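Local coordinates for cellulosomal scaffoldin adaptor protein B (Acetivibrio cellulolyticus, PDB 4U3S), which carries type II cohesin domains, this chain being the third, which as in other cellulosomal scaffoldins probably bind dockerin modules to assemble the cellulose-degrading complex, at residues G80-S85 / L89-S94. Sequence-based numbering, arbitrary orientation.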
loop_
_atom_site.group_PDB
_atom_site.type_symbol
_atom_site.label_atom_id
_atom_site.label_comp_id
_atom_site.label_asym_id
_atom_site.label_seq_id
_atom_site.Cartn_x
_atom_site.Cartn_y
_atom_site.Cartn_z
ATOM N N GLY A 80 -1.207 -0.004 8.870
ATOM C CA GLY A 80 -2.583 0.351 9.125
ATOM C C GLY A 80 -2.875 1.668 8.445
ATOM O O GLY A 80 -2.225 2.703 8.704
ATOM N N VAL A 81 -3.802 1.628 7.492
ATOM C CA VAL A 81 -4.081 2.815 6.699
ATOM C C VAL A 81 -5.567 2.884 6.492
ATOM O O VAL A 81 -6.105 2.259 5.555
ATOM C CB VAL A 81 -3.365 2.784 5.335
ATOM C CG1 VAL A 81 -3.627 4.048 4.539
ATOM C CG2 VAL A 81 -1.892 2.557 5.495
ATOM N N HIS A 82 -6.248 3.628 7.351
ATOM C CA HIS A 82 -7.716 3.554 7.386
ATOM C C HIS A 82 -8.368 4.842 6.904
ATOM O O HIS A 82 -7.692 5.871 6.723
ATOM C CB HIS A 82 -8.205 3.270 8.805
ATOM C CG HIS A 82 -7.348 2.282 9.534
ATOM N ND1 HIS A 82 -7.064 1.041 9.027
ATOM C CD2 HIS A 82 -6.603 2.408 10.657
ATOM C CE1 HIS A 82 -6.228 0.411 9.834
ATOM N NE2 HIS A 82 -5.946 1.223 10.840
ATOM N N LYS A 83 -9.688 4.774 6.725
ATOM C CA LYS A 83 -10.520 5.956 6.545
ATOM C C LYS A 83 -11.674 5.853 7.521
ATOM O O LYS A 83 -12.793 5.470 7.145
ATOM C CB LYS A 83 -11.019 6.050 5.099
ATOM C CG LYS A 83 -9.874 6.149 4.120
ATOM C CD LYS A 83 -10.351 6.378 2.705
ATOM C CE LYS A 83 -9.163 6.379 1.768
ATOM N NZ LYS A 83 -9.593 6.652 0.377
ATOM N N ILE A 84 -11.405 6.159 8.789
ATOM C CA ILE A 84 -12.415 5.889 9.802
ATOM C C ILE A 84 -13.747 6.644 9.573
ATOM O O ILE A 84 -14.810 6.127 9.903
ATOM C CB ILE A 84 -11.917 6.086 11.242
ATOM C CG1 ILE A 84 -11.440 7.516 11.461
ATOM C CG2 ILE A 84 -10.857 5.041 11.592
ATOM C CD1 ILE A 84 -11.243 7.832 12.939
ATOM N N SER A 85 -13.694 7.821 8.950
ATOM C CA SER A 85 -14.919 8.592 8.654
ATOM C C SER A 85 -15.839 7.892 7.629
ATOM O O SER A 85 -17.045 8.164 7.553
ATOM C CB SER A 85 -14.555 10.003 8.171
ATOM O OG SER A 85 -13.957 9.999 6.873
ATOM N N LEU A 89 -11.325 0.114 7.267
ATOM C CA LEU A 89 -10.002 -0.255 7.777
ATOM C C LEU A 89 -9.230 -1.003 6.699
ATOM O O LEU A 89 -9.799 -1.799 5.922
ATOM C CB LEU A 89 -10.100 -1.157 8.994
ATOM C CG LEU A 89 -10.991 -0.678 10.133
ATOM C CD1 LEU A 89 -10.963 -1.687 11.267
ATOM C CD2 LEU A 89 -10.582 0.727 10.571
ATOM N N ASN A 90 -7.933 -0.715 6.639
ATOM C CA ASN A 90 -7.040 -1.474 5.814
ATOM C C ASN A 90 -5.808 -1.856 6.618
ATOM O O ASN A 90 -5.083 -0.991 7.108
ATOM C CB ASN A 90 -6.670 -0.679 4.584
ATOM C CG ASN A 90 -6.041 -1.550 3.547
ATOM O OD1 ASN A 90 -4.863 -1.868 3.627
ATOM N ND2 ASN A 90 -6.822 -1.957 2.575
ATOM N N LEU A 91 -5.620 -3.156 6.766
ATOM C CA LEU A 91 -4.649 -3.744 7.689
ATOM C C LEU A 91 -3.735 -4.647 6.902
ATOM O O LEU A 91 -4.179 -5.338 6.001
ATOM C CB LEU A 91 -5.416 -4.637 8.678
ATOM C CG LEU A 91 -6.723 -4.146 9.293
ATOM C CD1 LEU A 91 -7.433 -5.276 9.997
ATOM C CD2 LEU A 91 -6.309 -3.094 10.296
ATOM N N SER A 92 -2.456 -4.681 7.229
ATOM C CA SER A 92 -1.541 -5.582 6.573
ATOM C C SER A 92 -0.414 -5.997 7.528
ATOM O O SER A 92 -0.001 -5.203 8.383
ATOM C CB SER A 92 -0.914 -4.894 5.367
ATOM O OG SER A 92 -0.068 -5.845 4.726
ATOM N N ARG A 93 0.048 -7.238 7.385
ATOM C CA ARG A 93 1.246 -7.698 8.091
ATOM C C ARG A 93 1.918 -8.764 7.248
ATOM O O ARG A 93 1.229 -9.538 6.562
ATOM C CB ARG A 93 0.878 -8.250 9.461
ATOM C CG ARG A 93 2.040 -8.567 10.373
ATOM C CD ARG A 93 1.544 -8.940 11.778
ATOM N NE ARG A 93 2.691 -9.335 12.593
ATOM C CZ ARG A 93 3.338 -8.550 13.448
ATOM N NH1 ARG A 93 2.943 -7.311 13.671
ATOM N NH2 ARG A 93 4.408 -9.004 14.081
ATOM N N SER A 94 3.254 -8.810 7.285
ATOM C CA SER A 94 3.990 -9.714 6.416
ATOM C C SER A 94 5.410 -9.882 6.907
ATOM O O SER A 94 5.903 -9.083 7.675
ATOM C CB SER A 94 4.013 -9.174 4.978
ATOM O OG SER A 94 4.656 -7.877 4.924
#
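The carbonyl oxygen of N90 receives the amide of V81, V81 N to N90 O 2.9 Å, with a nearly straight N-H...O angle of 172°. The G80 CA-H also makes a CA-H...O contact with N90 O (G80 CA to N90 O 3.5 Å). The return bond of this pair, N90 N to V81 O, is not made; N90 N donates instead to H82 ND1 over 3.1 Å, and the amide nitrogen lies in the imidazole plane. Because chi1 is -40°, CG sits beside the backbone N and the ring turns back over the G80 carbonyl carbon. The other ring nitrogen, NE2, is hydrogen-bonded to S61 O, which together with the ND1 bond fixes the ring's rotation. L89 CD2 lies over one face in a CH-pi contact, 4.1 Å from the H82 ring centroid and 27° off the normal, while L91 CD2 approaches H82 CE1 obliquely at 3.5 Å. L89 and L91 also touch F118 and V116 of strand 111-120 in the facing sheet. The arrangement continues the antiparallel pairing of strands 76-80 and 88-95 past G80, with the H82 imidazole taking the place of a main-chain acceptor, in the cohesin beta-sandwich.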